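Local coordinates for DUF4276 family protein (Pyrococcus horikoshii, PDB 2P62) that is of unknown function but belongs to a Toprim-like family and pairs with a second copy of itself through an interchain disulfide, at residues 202-205 and 206-209; 210-213 and 214-218; 226-230 and 231-235. All coordinates share one frame; numbering follows the deposited sequence.

Interaction 1 of 3, residues 202-205 and 206-209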
loop_
_atom_site.group_PDB
_atom_site.type_symbol
_atom_site.label_atom_id
_atom_site.label_comp_id
_atom_site.label_asym_id
_atom_site.label_seq_id
_atom_site.Cartn_x
_atom_site.Cartn_y
_atom_site.Cartn_z
ATOM N N ASP A 202 5.051 -3.063 2.259
ATOM C CA ASP A 202 4.251 -3.301 1.064
ATOM C C ASP A 202 4.131 -2.064 0.162
ATOM O O ASP A 202 4.207 -2.160 -1.069
ATOM C CB ASP A 202 2.850 -3.768 1.477
ATOM C CG ASP A 202 1.925 -3.970 0.295
ATOM O OD1 ASP A 202 2.404 -4.421 -0.769
ATOM O OD2 ASP A 202 0.711 -3.693 0.430
ATOM N N CYS A 203 3.955 -0.898 0.776
ATOM C CA CYS A 203 3.778 0.315 -0.001
ATOM C C CYS A 203 4.948 1.288 -0.019
ATOM O O CYS A 203 5.649 1.485 0.976
ATOM C CB CYS A 203 2.514 1.035 0.467
ATOM S SG CYS A 203 1.067 -0.053 0.702
ATOM N N LEU A 204 5.147 1.888 -1.182
ATOM C CA LEU A 204 6.208 2.856 -1.364
ATOM C C LEU A 204 5.923 4.074 -0.489
ATOM O O LEU A 204 6.845 4.733 -0.008
ATOM C CB LEU A 204 6.290 3.269 -2.833
ATOM C CG LEU A 204 6.735 2.182 -3.816
ATOM C CD1 LEU A 204 6.569 2.707 -5.226
ATOM C CD2 LEU A 204 8.186 1.773 -3.548
ATOM N N SER A 205 4.642 4.373 -0.283
ATOM C CA SER A 205 4.263 5.508 0.540
ATOM C C SER A 205 4.887 5.353 1.920
ATOM O O SER A 205 5.331 6.328 2.518
ATOM C CB SER A 205 2.738 5.598 0.658
ATOM O OG SER A 205 2.184 4.432 1.254
ATOM N N GLY A 206 4.919 4.118 2.417
ATOM C CA GLY A 206 5.505 3.861 3.721
ATOM C C GLY A 206 7.005 4.091 3.714
ATOM O O GLY A 206 7.594 4.470 4.727
ATOM N N LEU A 207 7.625 3.859 2.563
ATOM C CA LEU A 207 9.062 4.047 2.413
ATOM C C LEU A 207 9.421 5.535 2.471
ATOM O O LEU A 207 10.429 5.923 3.067
ATOM C CB LEU A 207 9.534 3.440 1.084
ATOM C CG LEU A 207 10.970 3.758 0.644
ATOM C CD1 LEU A 207 11.974 3.216 1.670
ATOM C CD2 LEU A 207 11.216 3.164 -0.729
ATOM N N TYR A 208 8.590 6.370 1.858
ATOM C CA TYR A 208 8.839 7.810 1.854
ATOM C C TYR A 208 8.852 8.362 3.284
ATOM O O TYR A 208 9.742 9.142 3.645
ATOM C CB TYR A 208 7.790 8.514 0.980
ATOM C CG TYR A 208 7.746 7.964 -0.435
ATOM C CD1 TYR A 208 6.612 8.118 -1.230
ATOM C CD2 TYR A 208 8.827 7.240 -0.962
ATOM C CE1 TYR A 208 6.550 7.560 -2.509
ATOM C CE2 TYR A 208 8.774 6.676 -2.245
ATOM C CZ TYR A 208 7.629 6.837 -3.007
ATOM O OH TYR A 208 7.515 6.258 -4.251
ATOM N N GLU A 209 7.872 7.944 4.089
ATOM C CA GLU A 209 7.770 8.359 5.493
ATOM C C GLU A 209 9.015 7.925 6.255
ATOM O O GLU A 209 9.630 8.718 6.968
ATOM C CB GLU A 209 6.542 7.726 6.173
ATOM C CG GLU A 209 5.192 8.307 5.754
ATOM C CD GLU A 209 4.002 7.662 6.467
ATOM O OE1 GLU A 209 3.963 7.691 7.718
ATOM O OE2 GLU A 209 3.110 7.126 5.771
HETATM O O HOH W 1 1.949 4.572 3.805
#
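The carbonyl oxygen L204 O is gripped by two amides: Y208 N donates to it at 3.0 Å, the i to i+4 bond of an alpha-helix, and L207 N adds a weak bond bent to 122°. The ring of Y208 lies against this same atom, with L204 O 3.2 Å above the ring plane, over its centre. The tyrosine turns back in this way because CG stands beside its own backbone N (chi1 -56°), and its far end slants across the leucine, Y208 OH coming 3.5 Å from L204 CB. L207 only brushes L204, CD2 to CD2 at 4.4 Å. One residue back, C203 O takes weak bonds from G206 N and L207 N, and Y199 OH also hydrogen-bonds to it. S205 OG lies 2.6 Å from a water that makes a weak bond to E209 OE2, whose stronger partner is S15. A serine suits this first turn because it is small beside helix 11-23, while its backbone N is taken by D202 of the second subunit. The weak bonds to C203 O, together with the C203 disulfide to C203 of that subunit, suggest that the dimer interface, as much as the helix's own bonding, sets where helix 204-218 begins.

Interaction 2 of 3, residues 210-213 and 214-218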
loop_
_atom_site.group_PDB
_atom_site.type_symbol
_atom_site.label_atom_id
_atom_site.label_comp_id
_atom_site.label_asym_id
_atom_site.label_seq_id
_atom_site.Cartn_x
_atom_site.Cartn_y
_atom_site.Cartn_z
ATOM N N LYS A 210 9.382 6.658 6.099
ATOM C CA LYS A 210 10.548 6.120 6.780
ATOM C C LYS A 210 11.832 6.821 6.336
ATOM O O LYS A 210 12.555 7.385 7.155
ATOM C CB LYS A 210 10.667 4.620 6.519
ATOM C CG LYS A 210 11.780 3.963 7.301
ATOM C CD LYS A 210 11.931 2.504 6.942
ATOM C CE LYS A 210 13.122 1.887 7.670
ATOM N NZ LYS A 210 13.533 0.604 7.021
ATOM N N TYR A 211 12.101 6.785 5.034
ATOM C CA TYR A 211 13.294 7.402 4.460
ATOM C C TYR A 211 13.447 8.881 4.829
ATOM O O TYR A 211 14.528 9.327 5.229
ATOM C CB TYR A 211 13.266 7.242 2.938
ATOM C CG TYR A 211 14.475 7.805 2.223
ATOM C CD1 TYR A 211 15.770 7.442 2.601
ATOM C CD2 TYR A 211 14.322 8.679 1.142
ATOM C CE1 TYR A 211 16.887 7.934 1.921
ATOM C CE2 TYR A 211 15.428 9.174 0.456
ATOM C CZ TYR A 211 16.709 8.796 0.854
ATOM O OH TYR A 211 17.803 9.290 0.184
ATOM N N ILE A 212 12.372 9.647 4.713
ATOM C CA ILE A 212 12.463 11.060 5.044
ATOM C C ILE A 212 12.535 11.263 6.552
ATOM O O ILE A 212 13.307 12.089 7.040
ATOM C CB ILE A 212 11.271 11.834 4.455
ATOM C CG1 ILE A 212 11.342 11.766 2.923
ATOM C CG2 ILE A 212 11.270 13.278 4.968
ATOM C CD1 ILE A 212 10.268 12.552 2.200
ATOM N N GLY A 213 11.737 10.494 7.285
ATOM C CA GLY A 213 11.718 10.599 8.734
ATOM C C GLY A 213 13.077 10.354 9.355
ATOM O O GLY A 213 13.470 11.015 10.314
ATOM N N ILE A 214 13.802 9.389 8.812
ATOM C CA ILE A 214 15.123 9.090 9.323
ATOM C C ILE A 214 16.124 10.181 8.927
ATOM O O ILE A 214 16.953 10.581 9.744
ATOM C CB ILE A 214 15.591 7.716 8.818
ATOM C CG1 ILE A 214 14.755 6.622 9.489
ATOM C CG2 ILE A 214 17.069 7.527 9.096
ATOM C CD1 ILE A 214 15.044 5.217 8.979
ATOM N N MET A 215 16.036 10.664 7.686
ATOM C CA MET A 215 16.936 11.707 7.191
ATOM C C MET A 215 16.869 12.927 8.086
ATOM O O MET A 215 17.883 13.558 8.370
ATOM C CB MET A 215 16.575 12.125 5.757
ATOM C CG MET A 215 17.523 13.185 5.171
ATOM S SD MET A 215 17.323 13.479 3.399
ATOM C CE MET A 215 18.165 12.019 2.798
ATOM N N ILE A 216 15.661 13.259 8.523
ATOM C CA ILE A 216 15.460 14.406 9.389
ATOM C C ILE A 216 16.314 14.261 10.641
ATOM O O ILE A 216 16.706 15.252 11.256
ATOM C CB ILE A 216 13.974 14.538 9.761
ATOM C CG1 ILE A 216 13.168 14.838 8.496
ATOM C CG2 ILE A 216 13.779 15.639 10.783
ATOM C CD1 ILE A 216 11.703 15.080 8.741
ATOM N N HIS A 217 16.620 13.018 10.996
ATOM C CA HIS A 217 17.435 12.732 12.162
ATOM C C HIS A 217 18.927 12.585 11.860
ATOM O O HIS A 217 19.752 13.019 12.656
ATOM C CB HIS A 217 16.925 11.470 12.860
ATOM C CG HIS A 217 15.708 11.696 13.706
ATOM N ND1 HIS A 217 14.792 10.701 13.975
ATOM C CD2 HIS A 217 15.272 12.796 14.366
ATOM C CE1 HIS A 217 13.843 11.179 14.761
ATOM N NE2 HIS A 217 14.111 12.448 15.012
ATOM N N ARG A 218 19.286 11.987 10.724
ATOM C CA ARG A 218 20.705 11.808 10.403
ATOM C C ARG A 218 21.347 12.958 9.640
ATOM O O ARG A 218 22.537 13.232 9.821
ATOM C CB ARG A 218 20.941 10.503 9.626
ATOM C CG ARG A 218 20.336 10.444 8.228
ATOM C CD ARG A 218 20.740 9.148 7.517
ATOM N NE ARG A 218 19.932 8.874 6.328
ATOM C CZ ARG A 218 20.144 9.396 5.122
ATOM N NH1 ARG A 218 21.154 10.230 4.918
ATOM N NH2 ARG A 218 19.332 9.089 4.119
HETATM O O HOH W 2 17.133 8.149 5.474
#
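Y211 and M215, one turn apart, run alongside each other in one direction, the methyl M215 CE resting 3.8 Å from Y211 OH and oblique to the ring. Both place CG opposite the backbone N (chi1 near 180°), and the methionine then bends at its last torsion (chi3 -77°) to turn its methyl to the phenol. R218 crosses the tyrosine obliquely: Y211 CE1 lies 3.5 Å from R218 NH2, where the guanidinium offers its edge and the planes are 43° apart, so the groups are not stacked. A water bridges the two residues, donating to the backbone Y211 O and accepting from R218 NH2 at 2.7 Å. Further out, D163 OD1 receives both Y211 OH and R218 NH2, the latter as a salt bridge, which fixes both polar ends. The long arginine suits this place because its extended chain can run back along the helix toward Y211 and reach that carboxylate. On the exposed side the aliphatic part of K210 runs along I214, CG to CD1 at 3.9 Å. Bonds such as I214 N to K210 O, 2.9 Å, carry the helix beneath. I212 and I216 form its inner ridge, branched and apolar, and pack on helix 11-23 and on L223 of helix 220-229, while L159 of helix 152-162 covers Y211 and M215.

Interaction 3 of 3, residues 226-230 and 231-235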
loop_
_atom_site.group_PDB
_atom_site.type_symbol
_atom_site.label_atom_id
_atom_site.label_comp_id
_atom_site.label_asym_id
_atom_site.label_seq_id
_atom_site.Cartn_x
_atom_site.Cartn_y
_atom_site.Cartn_z
ATOM N N PHE A 226 17.366 20.036 -0.055
ATOM C CA PHE A 226 16.590 19.395 -1.097
ATOM C C PHE A 226 15.286 20.165 -1.299
ATOM O O PHE A 226 14.962 20.559 -2.420
ATOM C CB PHE A 226 16.321 17.929 -0.719
ATOM C CG PHE A 226 15.069 17.355 -1.329
ATOM C CD1 PHE A 226 13.926 17.170 -0.550
ATOM C CD2 PHE A 226 15.019 17.031 -2.682
ATOM C CE1 PHE A 226 12.754 16.671 -1.109
ATOM C CE2 PHE A 226 13.853 16.532 -3.255
ATOM C CZ PHE A 226 12.717 16.352 -2.471
ATOM N N LEU A 227 14.556 20.395 -0.208
ATOM C CA LEU A 227 13.276 21.117 -0.252
ATOM C C LEU A 227 13.407 22.498 -0.892
ATOM O O LEU A 227 12.468 22.998 -1.525
ATOM C CB LEU A 227 12.704 21.283 1.163
ATOM C CG LEU A 227 12.210 20.034 1.899
ATOM C CD1 LEU A 227 11.825 20.402 3.333
ATOM C CD2 LEU A 227 11.022 19.429 1.152
ATOM N N SER A 228 14.571 23.114 -0.710
ATOM C CA SER A 228 14.835 24.435 -1.262
ATOM C C SER A 228 15.151 24.369 -2.765
ATOM O O SER A 228 14.582 25.125 -3.554
ATOM C CB SER A 228 15.990 25.096 -0.496
ATOM O OG SER A 228 16.212 26.428 -0.940
ATOM N N GLU A 229 16.036 23.457 -3.165
ATOM C CA GLU A 229 16.404 23.330 -4.578
ATOM C C GLU A 229 15.243 22.879 -5.464
ATOM O O GLU A 229 15.233 23.149 -6.667
ATOM C CB GLU A 229 17.577 22.353 -4.758
ATOM C CG GLU A 229 18.756 22.628 -3.848
ATOM C CD GLU A 229 20.005 21.838 -4.210
ATOM O OE1 GLU A 229 19.887 20.700 -4.715
ATOM O OE2 GLU A 229 21.116 22.356 -3.963
ATOM N N VAL A 230 14.272 22.183 -4.879
ATOM C CA VAL A 230 13.120 21.710 -5.645
ATOM C C VAL A 230 11.979 22.710 -5.516
ATOM O O VAL A 230 10.917 22.554 -6.117
ATOM C CB VAL A 230 12.641 20.333 -5.146
ATOM C CG1 VAL A 230 11.458 19.865 -5.967
ATOM C CG2 VAL A 230 13.765 19.325 -5.252
ATOM N N ASN A 231 12.225 23.746 -4.727
ATOM C CA ASN A 231 11.256 24.803 -4.475
ATOM C C ASN A 231 9.974 24.291 -3.814
ATOM O O ASN A 231 8.875 24.481 -4.330
ATOM C CB ASN A 231 10.923 25.550 -5.773
ATOM C CG ASN A 231 10.675 27.041 -5.539
ATOM O OD1 ASN A 231 11.521 27.746 -4.966
ATOM N ND2 ASN A 231 9.514 27.524 -5.978
ATOM N N LEU A 232 10.138 23.632 -2.667
ATOM C CA LEU A 232 9.021 23.114 -1.885
ATOM C C LEU A 232 8.903 23.920 -0.597
ATOM O O LEU A 232 7.855 23.948 0.038
ATOM C CB LEU A 232 9.229 21.633 -1.535
ATOM C CG LEU A 232 8.622 20.598 -2.482
ATOM C CD1 LEU A 232 9.022 19.209 -2.038
ATOM C CD2 LEU A 232 7.093 20.739 -2.496
ATOM N N LEU A 233 9.978 24.596 -0.225
ATOM C CA LEU A 233 9.985 25.383 1.004
ATOM C C LEU A 233 8.907 26.467 1.074
ATOM O O LEU A 233 8.158 26.549 2.048
ATOM C CB LEU A 233 11.368 25.997 1.204
ATOM C CG LEU A 233 12.060 25.697 2.534
ATOM C CD1 LEU A 233 11.827 24.246 2.963
ATOM C CD2 LEU A 233 13.542 25.992 2.380
ATOM N N PRO A 234 8.818 27.320 0.046
ATOM C CA PRO A 234 7.803 28.377 0.062
ATOM C C PRO A 234 6.369 27.858 0.179
ATOM O O PRO A 234 5.518 28.511 0.775
ATOM C CB PRO A 234 8.079 29.150 -1.237
ATOM C CG PRO A 234 8.792 28.148 -2.103
ATOM C CD PRO A 234 9.680 27.427 -1.140
ATOM N N LEU A 235 6.108 26.680 -0.377
ATOM C CA LEU A 235 4.775 26.077 -0.302
ATOM C C LEU A 235 4.510 25.578 1.129
ATOM O O LEU A 235 3.442 25.807 1.705
ATOM C CB LEU A 235 4.670 24.890 -1.268
ATOM C CG LEU A 235 3.414 24.017 -1.103
ATOM C CD1 LEU A 235 2.207 24.740 -1.708
ATOM C CD2 LEU A 235 3.612 22.671 -1.780
#
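L227 is the hub that N231, L232 and L233 wrap around as the chain leaves its helix. Its carbonyl oxygen takes two amides: L232 N arrives nearly in line with the C=O at 2.7 Å, and L233 N, at 3.2 Å, comes from above the carbonyl plane. Just before them, N231 turns the chain. Its backbone adopts a left-handed conformation (phi 61°), which asparagine tolerates better than most residues with a side chain, and N231 N reaches back to S228 O at 3.0 Å from well above that carbonyl plane. Its own carbonyl N231 O is held by Y134 OH of strand 129-136. With CG beside its backbone N (chi1 -69°), L227 turns CD2 to L232 CD1, 3.8 Å away, where the two side chains slant across one another. L233 meets the same leucine almost at a right angle and straddles the last turn, L233 CD1 lying 3.6 Å from L227 CB while its other methyl, CD2, sits beside S228 CB. Leucine suits all three places, since forked methyls can touch two neighbours at once. L232 goes on to Y134 and M136 of the strand and F16 of helix 11-23, and L227 to L20. The bonds L232 N to L227 O (6→1) and N231 N to S228 O (5→2), a residue of positive phi and an apolar touch between L227 and L232 make this a Schellman motif, with L233 N to L227 O as an addition, here ending helix 220-229 and redirecting the chain into helix 233-239.

How the interactions relate
From the N-terminal side, interaction 1 opens helix 204-218 at the dimer interface and interaction 2 follows on the same helix with no residue between, their centres about 13 Å apart. The chain then turns into helix 220-229, whose end interaction 3 closes, about 17 Å from interaction 2 between centres. None of the three encloses or crosses another: each is local, and they stand in series, so no long loop is closed. Helix 11-23 is their common neighbour, touched by all three, and helix 152-162 meets interactions 2 and 3. Together they run from the second subunit along the C-terminal helices to strand 129-136 of the mixed sheet.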